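Local coordinates for beta-lactamase (Nostoc sp., PDB 6NHS), which probably hydrolyses beta-lactam antibiotics as a class D, serine-type beta-lactamase related to penicillin-binding transpeptidases, at residues I39-R42 against N43-K46; P61-T64 against F65-F68; R127-K130 against F131-V135. All coordinates share one frame; numbering follows the deposited sequence. Where two conformers were deposited one is given.

Overall arrangement
The three contacts differ in depth. Contact 2 is buried, its centre about 4 Å from that of the chain, against about 19 and 17 Å for the centres of contacts 1 and 3. Contact 1 turns the chain between strands 35-41 and 46-50 at one edge of the six-stranded antiparallel sheet, and carboxylate and amide groups hold its turn. Contact 2 opens helix 65-76 with a serine, a lysine and backbone bonds. Contact 3 is one run of helix 125-135, apolar toward helices 65-76 and 113-123, charged toward solvent. Contacts 2 and 3 touch: Phe68 CE1 lies 3.5 Å from Ile132 CD1. Contact 1 stays about 14 Å or more from both, between nearest atoms.

Contact 1: I39-R42 against N43-K46; sequences IYDR and NNKK
The guanidinium of Arg42 takes Asn43 OD1 at its edge, in its own plane, and the two flat groups are nearly coplanar, 21° apart. Arg42 NE and Arg42 NH1 both donate to Asn43 OD1, NH1 at 3.0 Å in the carbonyl plane, on a lone pair. The other end of the amide, Asn43 ND2, is held by Asn225 O. The carboxylate of Asp41 is instead approached from above its plane: Asn44 N reaches Asp41 OD1, and Asn44 ND2 reaches Asp41 OD2 at 2.7 Å. Carboxylate and amide planes are turned 60° apart. Asp41 CG stands anti to the backbone N (chi1 178°), which carries both oxygens over the turn; OD1 also accepts from Asn226 ND2. The chain folds back here as a beta hairpin between strands 35-41 and 46-50, closed by a G1 beta bulge in which Lys45 and Lys46 both face Asp41. Asp41 N donates to Lys46 O at 2.8 Å, and Lys46 N returns a longer bond of 3.3 Å to Asp41 O. Tyr40 runs alongside Lys45, pointing the same way, its OH 3.5 Å from Lys45 CB; its ring meets that of Phe47, and the side chain touches Phe229.

Contact 2: P61-T64 against F65-F68; sequences PAST and FKIF. With FMT (formic acid), chain K.
Lys66 NZ is gripped by two oxygens: it donates to Ser63 OG at 2.8 Å and to O2 of a bound formic acid at 2.6 Å. The lysine chain runs extended from CB to CE and bends at its last torsion (chi4 73°), which turns NZ back to the serine. Ser63 OG lies 3.1 Å from O2 of the formic acid, so the serine, Lys66 NZ and the small acid, probably from the crystallisation liquor, form a compact polar cluster beside Lys203. A second doubly held atom is Pro61 O, which Thr64 N and Thr64 OG1 reach from the same face of its plane, OG1 at 2.6 Å. Thr64 OG1 is placed between its own N and carbonyl carbon (chi1 67°), and Gln164 NE2 bonds it. Three i to i+3 backbone bonds lead into helix 65-76: Phe65 N to Ala62 O, Lys66 N to Ser63 O and Ile67 N to Thr64 O. On the apolar side Pro61 CB meets Phe65 CB at 4.1 Å, and the Phe65 ring stacks on Trp152. A serine and a lysine one turn apart at a helix start fit the SxxK motif of serine beta-lactamases and penicillin-binding proteins, consistent with the active site.

Contact 3: R127-K130 against F131-V135; sequences RMEK and FIKQV
Phe131 places the edge of its ring against Arg127 O, with CD2 3.2 Å from that oxygen and near the ring plane, while its own backbone N donates to the same Arg127 O. This is regular alpha-helix: helix 125-135 repeats the i to i+4 bond from Ile132 N to Met128 O, Lys133 N to Glu129 O and Gln134 N to Lys130 O, the last at 2.8 Å. The closely packed side of the helix carries Met128, Phe131 and Ile132. Selenomethionine Met128 CG meets Ile132 CG1 at 4.2 Å, and both side chains also touch Ile142. Ile132 CG1 points back along the helix, anti to its carbonyl carbon (chi1 -73°), which sets it 3.2 Å from Met128 O. Phe131 packs on Val72 and Thr76 of helix 65-76, and Met128 rests on Ala120 and Ile123 of helix 113-123, so this side joins three helices.

The opposite character belongs to the solvent side, where Lys130, Lys133 and Gln134 are exposed and charge replaces close packing. Glu129 and Lys133 lie side by side, pointing the same way, with both chains extended beyond CG. Their salt bridge closes at 2.9 Å between Lys133 NZ and Glu129 OE2, the ammonium meeting that oxygen nearly in line with its C-O bond.

Contact 1: I39-R42 against N43-K46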
ATOM      1  N   ILE A  39     -12.253  -6.718   3.553  1.00 34.29           N
ATOM      2  CA  ILE A  39     -12.723  -6.380   2.213  1.00 34.37           C
ATOM      3  C   ILE A  39     -13.971  -5.521   2.355  1.00 35.17           C
ATOM      4  O   ILE A  39     -14.863  -5.843   3.148  1.00 36.85           O
ATOM      5  CB  ILE A  39     -13.001  -7.636   1.367  1.00 38.70           C
ATOM      6  CG1 ILE A  39     -11.716  -8.449   1.187  1.00 35.22           C
ATOM      7  CG2 ILE A  39     -13.539  -7.253  -0.002  1.00 35.51           C
ATOM      8  CD1 ILE A  39     -11.933  -9.780   0.501  1.00 36.73           C
ATOM      9  N   TYR A  40     -14.022  -4.419   1.609  1.00 33.79           N
ATOM     10  CA  TYR A  40     -15.143  -3.487   1.670  1.00 35.46           C
ATOM     11  C   TYR A  40     -15.811  -3.407   0.304  1.00 36.56           C
ATOM     12  O   TYR A  40     -15.181  -2.993  -0.679  1.00 33.45           O
ATOM     13  CB  TYR A  40     -14.691  -2.100   2.130  1.00 35.92           C
ATOM     14  CG  TYR A  40     -15.818  -1.097   2.182  1.00 39.21           C
ATOM     15  CD1 TYR A  40     -16.865  -1.255   3.078  1.00 42.01           C
ATOM     16  CD2 TYR A  40     -15.836   0.008   1.339  1.00 38.48           C
ATOM     17  CE1 TYR A  40     -17.906  -0.349   3.134  1.00 44.57           C
ATOM     18  CE2 TYR A  40     -16.872   0.924   1.387  1.00 38.64           C
ATOM     19  CZ  TYR A  40     -17.903   0.737   2.290  1.00 41.79           C
ATOM     20  OH  TYR A  40     -18.941   1.638   2.357  1.00 42.36           O
ATOM     21  N   ASP A  41     -17.085  -3.793   0.258  1.00 35.67           N
ATOM     22  CA  ASP A  41     -17.916  -3.735  -0.942  1.00 37.53           C
ATOM     23  C   ASP A  41     -18.495  -2.327  -1.041  1.00 40.93           C
ATOM     24  O   ASP A  41     -19.339  -1.937  -0.226  1.00 39.01           O
ATOM     25  CB  ASP A  41     -19.007  -4.805  -0.844  1.00 38.49           C
ATOM     26  CG  ASP A  41     -19.983  -4.808  -2.016  1.00 39.71           C
ATOM     27  OD1 ASP A  41     -20.204  -3.772  -2.681  1.00 39.21           O
ATOM     28  OD2 ASP A  41     -20.572  -5.881  -2.253  1.00 41.42           O
ATOM     29  N   ARG A  42     -18.049  -1.562  -2.043  1.00 37.38           N
ATOM     30  CA  ARG A  42     -18.434  -0.154  -2.114  1.00 39.19           C
ATOM     31  C   ARG A  42     -19.923   0.012  -2.384  1.00 41.67           C
ATOM     32  O   ARG A  42     -20.606   0.775  -1.689  1.00 42.80           O
ATOM     33  CB  ARG A  42     -17.630   0.574  -3.186  1.00 38.52           C
ATOM     34  CG  ARG A  42     -17.942   2.062  -3.215  1.00 44.45           C
ATOM     35  CD  ARG A  42     -17.543   2.699  -4.527  1.00 50.09           C
ATOM     36  NE  ARG A  42     -18.352   2.211  -5.637  1.00 54.27           N
ATOM     37  CZ  ARG A  42     -18.131   2.528  -6.909  1.00 56.82           C
ATOM     38  NH1 ARG A  42     -18.911   2.037  -7.866  1.00 54.26           N
ATOM     39  NH2 ARG A  42     -17.122   3.333  -7.222  1.00 56.49           N
ATOM     40  N   ASN A  43     -20.442  -0.686  -3.402  1.00 41.29           N
ATOM     41  CA  ASN A  43     -21.834  -0.504  -3.802  1.00 41.32           C
ATOM     42  C   ASN A  43     -22.794  -0.887  -2.683  1.00 42.81           C
ATOM     43  O   ASN A  43     -23.840  -0.249  -2.505  1.00 41.63           O
ATOM     44  CB  ASN A  43     -22.134  -1.326  -5.058  1.00 41.91           C
ATOM     45  CG  ASN A  43     -21.488  -0.748  -6.313  1.00 42.42           C
ATOM     46  OD1 ASN A  43     -20.769   0.248  -6.257  1.00 42.88           O
ATOM     47  ND2 ASN A  43     -21.737  -1.385  -7.451  1.00 43.88           N
ATOM     48  N   ASN A  44     -22.472  -1.935  -1.930  1.00 41.84           N
ATOM     49  CA  ASN A  44     -23.352  -2.429  -0.880  1.00 42.89           C
ATOM     50  C   ASN A  44     -22.964  -1.939   0.511  1.00 43.38           C
ATOM     51  O   ASN A  44     -23.678  -2.239   1.475  1.00 45.26           O
ATOM     52  CB  ASN A  44     -23.383  -3.957  -0.905  1.00 43.23           C
ATOM     53  CG  ASN A  44     -23.941  -4.493  -2.206  1.00 49.41           C
ATOM     54  OD1 ASN A  44     -24.999  -4.061  -2.657  1.00 52.89           O
ATOM     55  ND2 ASN A  44     -23.218  -5.416  -2.833  1.00 46.62           N
ATOM     56  N   LYS A  45     -21.864  -1.196   0.632  1.00 40.03           N
ATOM     57  CA  LYS A  45     -21.383  -0.671   1.912  1.00 42.92           C
ATOM     58  C   LYS A  45     -21.300  -1.775   2.965  1.00 43.37           C
ATOM     59  O   LYS A  45     -21.775  -1.631   4.095  1.00 41.02           O
ATOM     60  CB  LYS A  45     -22.264   0.488   2.386  1.00 46.78           C
ATOM     61  CG  LYS A  45     -22.369   1.608   1.364  1.00 49.38           C
ATOM     62  CD  LYS A  45     -22.971   2.880   1.930  1.00 52.41           C
ATOM     63  CE  LYS A  45     -22.560   4.066   1.061  1.00 55.48           C
ATOM     64  NZ  LYS A  45     -23.206   5.339   1.466  1.00 59.41           N
ATOM     65  N   LYS A  46     -20.676  -2.889   2.581  1.00 38.25           N
ATOM     66  CA  LYS A  46     -20.617  -4.086   3.405  1.00 41.94           C
ATOM     67  C   LYS A  46     -19.179  -4.563   3.542  1.00 40.23           C
ATOM     68  O   LYS A  46     -18.389  -4.465   2.597  1.00 36.99           O
ATOM     69  CB  LYS A  46     -21.488  -5.208   2.812  1.00 47.61           C
ATOM     70  CG  LYS A  46     -21.507  -6.467   3.658  1.00 55.07           C
ATOM     71  CD  LYS A  46     -22.665  -7.379   3.315  1.00 60.75           C
ATOM     72  CE  LYS A  46     -22.688  -8.570   4.258  1.00 65.89           C
ATOM     73  NZ  LYS A  46     -23.826  -9.484   3.979  1.00 71.79           N
TER

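Contact 2: P61-T64 against F65-F68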
ATOM      1  N   PRO A  61       3.611   0.732   7.922  1.00 30.04           N
ATOM      2  CA  PRO A  61       3.051   0.567   6.571  1.00 29.05           C
ATOM      3  C   PRO A  61       4.033  -0.020   5.575  1.00 29.09           C
ATOM      4  O   PRO A  61       3.598  -0.659   4.606  1.00 26.17           O
ATOM      5  CB  PRO A  61       2.637   1.995   6.182  1.00 28.64           C
ATOM      6  CG  PRO A  61       3.433   2.879   7.052  1.00 29.65           C
ATOM      7  CD  PRO A  61       3.663   2.144   8.334  1.00 32.15           C
ATOM      8  N   ALA A  62       5.337   0.174   5.787  1.00 29.79           N
ATOM      9  CA  ALA A  62       6.366  -0.251   4.848  1.00 29.73           C
ATOM     10  C   ALA A  62       6.022   0.245   3.450  1.00 27.27           C
ATOM     11  O   ALA A  62       5.553   1.377   3.292  1.00 28.67           O
ATOM     12  CB  ALA A  62       6.535  -1.776   4.868  1.00 30.52           C
ATOM     13  N   SER A  63       6.211  -0.600   2.435  1.00 26.69           N
ATOM     14  CA  SER A  63       6.035  -0.152   1.059  1.00 27.15           C
ATOM     15  C   SER A  63       4.600   0.223   0.712  1.00 24.54           C
ATOM     16  O   SER A  63       4.399   0.850  -0.333  1.00 23.68           O
ATOM     17  CB  SER A  63       6.521  -1.222   0.074  1.00 31.76           C
ATOM     18  OG  SER A  63       7.935  -1.194  -0.027  1.00 40.06           O
ATOM     19  N   THR A  64       3.594  -0.154   1.517  1.00 24.35           N
ATOM     20  CA  THR A  64       2.245   0.321   1.212  1.00 25.26           C
ATOM     21  C   THR A  64       2.158   1.836   1.293  1.00 26.16           C
ATOM     22  O   THR A  64       1.258   2.435   0.692  1.00 26.60           O
ATOM     23  CB  THR A  64       1.190  -0.296   2.146  1.00 25.40           C
ATOM     24  OG1 THR A  64       1.371   0.167   3.494  1.00 23.58           O
ATOM     25  CG2 THR A  64       1.259  -1.802   2.101  1.00 25.62           C
ATOM     26  N   PHE A  65       3.081   2.465   2.019  1.00 25.08           N
ATOM     27  CA  PHE A  65       3.114   3.918   2.097  1.00 23.33           C
ATOM     28  C   PHE A  65       3.432   4.554   0.752  1.00 24.54           C
ATOM     29  O   PHE A  65       3.169   5.746   0.570  1.00 25.47           O
ATOM     30  CB  PHE A  65       4.137   4.355   3.149  1.00 23.75           C
ATOM     31  CG  PHE A  65       4.132   5.832   3.423  1.00 25.42           C
ATOM     32  CD1 PHE A  65       3.058   6.423   4.066  1.00 25.44           C
ATOM     33  CD2 PHE A  65       5.202   6.625   3.035  1.00 23.95           C
ATOM     34  CE1 PHE A  65       3.042   7.786   4.318  1.00 25.52           C
ATOM     35  CE2 PHE A  65       5.198   7.990   3.282  1.00 24.86           C
ATOM     36  CZ  PHE A  65       4.113   8.573   3.928  1.00 24.51           C
ATOM     37  N   LYS A  66       3.978   3.784  -0.198  1.00 23.66           N
ATOM     38  CA  LYS A  66       4.274   4.334  -1.519  1.00 25.57           C
ATOM     39  C   LYS A  66       3.025   4.886  -2.195  1.00 22.61           C
ATOM     40  O   LYS A  66       3.127   5.795  -3.027  1.00 22.37           O
ATOM     41  CB  LYS A  66       4.925   3.269  -2.411  1.00 24.19           C
ATOM     42  CG  LYS A  66       6.351   2.898  -2.025  1.00 25.42           C
ATOM     43  CD  LYS A  66       6.968   1.963  -3.073  1.00 30.40           C
ATOM     44  CE  LYS A  66       8.465   1.764  -2.845  1.00 33.54           C
ATOM     45  NZ  LYS A  66       8.775   0.898  -1.678  1.00 33.43           N
ATOM     46  N   ILE A  67       1.845   4.355  -1.860  1.00 21.37           N
ATOM     47  CA  ILE A  67       0.609   4.892  -2.429  1.00 23.54           C
ATOM     48  C   ILE A  67       0.409   6.336  -1.985  1.00 24.37           C
ATOM     49  O   ILE A  67       0.199   7.235  -2.808  1.00 24.91           O
ATOM     50  CB  ILE A  67      -0.595   4.015  -2.041  1.00 25.45           C
ATOM     51  CG1 ILE A  67      -0.437   2.591  -2.591  1.00 27.76           C
ATOM     52  CG2 ILE A  67      -1.894   4.654  -2.535  1.00 24.26           C
ATOM     53  CD1 ILE A  67      -1.466   1.601  -2.013  1.00 28.17           C
ATOM     54  N   PHE A  68       0.486   6.576  -0.674  1.00 24.25           N
ATOM     55  CA  PHE A  68       0.369   7.933  -0.142  1.00 23.20           C
ATOM     56  C   PHE A  68       1.513   8.817  -0.629  1.00 26.77           C
ATOM     57  O   PHE A  68       1.295   9.953  -1.065  1.00 25.94           O
ATOM     58  CB  PHE A  68       0.339   7.879   1.385  1.00 24.75           C
ATOM     59  CG  PHE A  68       0.239   9.226   2.042  1.00 25.70           C
ATOM     60  CD1 PHE A  68       1.378   9.960   2.328  1.00 24.28           C
ATOM     61  CD2 PHE A  68      -0.997   9.753   2.383  1.00 24.62           C
ATOM     62  CE1 PHE A  68       1.287  11.206   2.937  1.00 25.23           C
ATOM     63  CE2 PHE A  68      -1.093  10.994   2.997  1.00 24.85           C
ATOM     64  CZ  PHE A  68       0.050  11.719   3.265  1.00 23.26           C
TER
HETATM   65  C   FMT K 310       9.672   2.597   0.639  1.00 31.14           C
HETATM   66  O1  FMT K 310       9.106   3.460   0.015  1.00 28.52           O
HETATM   67  O2  FMT K 310       9.172   1.480   0.785  1.00 41.27           O

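Contact 3: R127-K130 against F131-V135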
ATOM      1  N   ARG A 127       5.686  19.871   4.772  1.00 29.79           N
ATOM      2  CA  ARG A 127       4.652  19.517   3.807  1.00 31.61           C
ATOM      3  C   ARG A 127       4.136  18.105   4.043  1.00 29.83           C
ATOM      4  O   ARG A 127       2.941  17.843   3.873  1.00 28.69           O
ATOM      5  CB  ARG A 127       5.173  19.664   2.378  1.00 33.03           C
ATOM      6  CG  ARG A 127       5.256  21.107   1.901  1.00 35.35           C
ATOM      7  CD  ARG A 127       5.382  21.170   0.384  1.00 33.51           C
ATOM      8  NE  ARG A 127       6.634  20.591  -0.092  1.00 31.44           N
ATOM      9  CZ  ARG A 127       7.153  20.829  -1.292  1.00 31.04           C
ATOM     10  NH1 ARG A 127       6.523  21.628  -2.142  1.00 31.05           N
ATOM     11  NH2 ARG A 127       8.302  20.274  -1.642  1.00 28.54           N
HETATM   12  N   MSE A 128       5.013  17.184   4.436  1.00 28.27           N
HETATM   13  CA  MSE A 128       4.597  15.802   4.657  1.00 26.36           C
HETATM   14  C   MSE A 128       3.618  15.733   5.821  1.00 26.83           C
HETATM   15  O   MSE A 128       2.594  15.069   5.740  1.00 29.18           O
HETATM   16  CB  MSE A 128       5.791  14.892   4.933  1.00 24.87           C
HETATM   17  CG  MSE A 128       5.404  13.412   5.047  1.00 27.70           C
HETATM   18 SE   MSE A 128       4.970  12.577   3.334  0.80 29.17          SE
HETATM   19  CE  MSE A 128       6.807  12.290   2.692  1.00 24.57           C
ATOM     20  N   GLU A 129       3.940  16.434   6.908  1.00 28.27           N
ATOM     21  CA  GLU A 129       3.048  16.428   8.064  1.00 29.64           C
ATOM     22  C   GLU A 129       1.683  17.017   7.716  1.00 31.67           C
ATOM     23  O   GLU A 129       0.650  16.511   8.163  1.00 30.29           O
ATOM     24  CB  GLU A 129       3.686  17.190   9.229  1.00 33.11           C
ATOM     25  CG  GLU A 129       3.153  16.743  10.588  1.00 42.50           C
ATOM     26  CD  GLU A 129       3.543  17.669  11.716  1.00 50.33           C
ATOM     27  OE1 GLU A 129       4.652  18.240  11.680  1.00 52.69           O
ATOM     28  OE2 GLU A 129       2.726  17.833  12.643  1.00 56.12           O
ATOM     29  N   LYS A 130       1.660  18.094   6.923  0.54 32.30           N
ATOM     30  CA  LYS A 130       0.389  18.703   6.540  0.54 32.85           C
ATOM     31  C   LYS A 130      -0.482  17.720   5.768  0.54 30.86           C
ATOM     32  O   LYS A 130      -1.674  17.569   6.060  0.54 29.62           O
ATOM     33  CB  LYS A 130       0.627  19.967   5.710  0.54 35.30           C
ATOM     34  CG  LYS A 130       1.127  21.159   6.508  0.54 38.19           C
ATOM     35  CD  LYS A 130       1.038  22.447   5.700  0.54 42.90           C
ATOM     36  CE  LYS A 130       1.941  23.526   6.278  0.54 44.29           C
ATOM     37  NZ  LYS A 130       1.797  23.638   7.755  0.54 45.27           N
ATOM     38  N   PHE A 131       0.100  17.034   4.779  1.00 27.62           N
ATOM     39  CA  PHE A 131      -0.687  16.086   3.990  1.00 27.31           C
ATOM     40  C   PHE A 131      -1.125  14.889   4.827  1.00 30.43           C
ATOM     41  O   PHE A 131      -2.258  14.412   4.686  1.00 28.17           O
ATOM     42  CB  PHE A 131       0.108  15.623   2.767  1.00 27.84           C
ATOM     43  CG  PHE A 131      -0.019  16.542   1.585  1.00 27.45           C
ATOM     44  CD1 PHE A 131      -1.092  16.423   0.710  1.00 27.05           C
ATOM     45  CD2 PHE A 131       0.929  17.529   1.351  1.00 29.02           C
ATOM     46  CE1 PHE A 131      -1.217  17.273  -0.384  1.00 29.58           C
ATOM     47  CE2 PHE A 131       0.815  18.379   0.261  1.00 31.42           C
ATOM     48  CZ  PHE A 131      -0.260  18.256  -0.608  1.00 29.54           C
ATOM     49  N   ILE A 132      -0.241  14.392   5.699  1.00 26.95           N
ATOM     50  CA  ILE A 132      -0.593  13.277   6.579  1.00 28.01           C
ATOM     51  C   ILE A 132      -1.828  13.622   7.405  1.00 27.80           C
ATOM     52  O   ILE A 132      -2.767  12.826   7.524  1.00 29.09           O
ATOM     53  CB  ILE A 132       0.602  12.914   7.481  1.00 28.79           C
ATOM     54  CG1 ILE A 132       1.696  12.194   6.682  1.00 29.39           C
ATOM     55  CG2 ILE A 132       0.149  12.059   8.649  1.00 28.43           C
ATOM     56  CD1 ILE A 132       1.412  10.717   6.417  1.00 29.50           C
ATOM     57  N   LYS A 133      -1.845  14.816   7.990  1.00 29.68           N
ATOM     58  CA  LYS A 133      -2.955  15.194   8.857  1.00 31.40           C
ATOM     59  C   LYS A 133      -4.199  15.566   8.056  1.00 33.12           C
ATOM     60  O   LYS A 133      -5.320  15.261   8.476  1.00 32.69           O
ATOM     61  CB  LYS A 133      -2.525  16.339   9.773  1.00 34.00           C
ATOM     62  CG  LYS A 133      -1.452  15.925  10.772  1.00 37.03           C
ATOM     63  CD  LYS A 133      -1.136  17.031  11.763  1.00 42.97           C
ATOM     64  CE  LYS A 133      -0.206  16.527  12.858  1.00 47.37           C
ATOM     65  NZ  LYS A 133       0.099  17.571  13.886  1.00 50.76           N
ATOM     66  N   GLN A 134      -4.027  16.209   6.898  1.00 33.21           N
ATOM     67  CA  GLN A 134      -5.183  16.548   6.070  1.00 37.90           C
ATOM     68  C   GLN A 134      -5.878  15.291   5.561  1.00 35.35           C
ATOM     69  O   GLN A 134      -7.114  15.204   5.571  1.00 34.00           O
ATOM     70  CB  GLN A 134      -4.738  17.434   4.908  1.00 47.55           C
ATOM     71  CG  GLN A 134      -5.850  18.199   4.225  1.00 60.29           C
ATOM     72  CD  GLN A 134      -5.316  19.267   3.282  1.00 71.30           C
ATOM     73  OE1 GLN A 134      -6.077  20.074   2.747  1.00 78.34           O
ATOM     74  NE2 GLN A 134      -3.999  19.275   3.075  1.00 73.19           N
ATOM     75  N   VAL A 135      -5.098  14.299   5.126  1.00 30.43           N
ATOM     76  CA  VAL A 135      -5.652  13.027   4.666  1.00 30.75           C
ATOM     77  C   VAL A 135      -6.130  12.180   5.841  1.00 32.81           C
ATOM     78  O   VAL A 135      -7.056  11.368   5.698  1.00 35.63           O
ATOM     79  CB  VAL A 135      -4.595  12.286   3.818  1.00 28.84           C
ATOM     80  CG1 VAL A 135      -5.019  10.851   3.521  1.00 30.23           C
ATOM     81  CG2 VAL A 135      -4.340  13.042   2.519  1.00 28.44           C
TER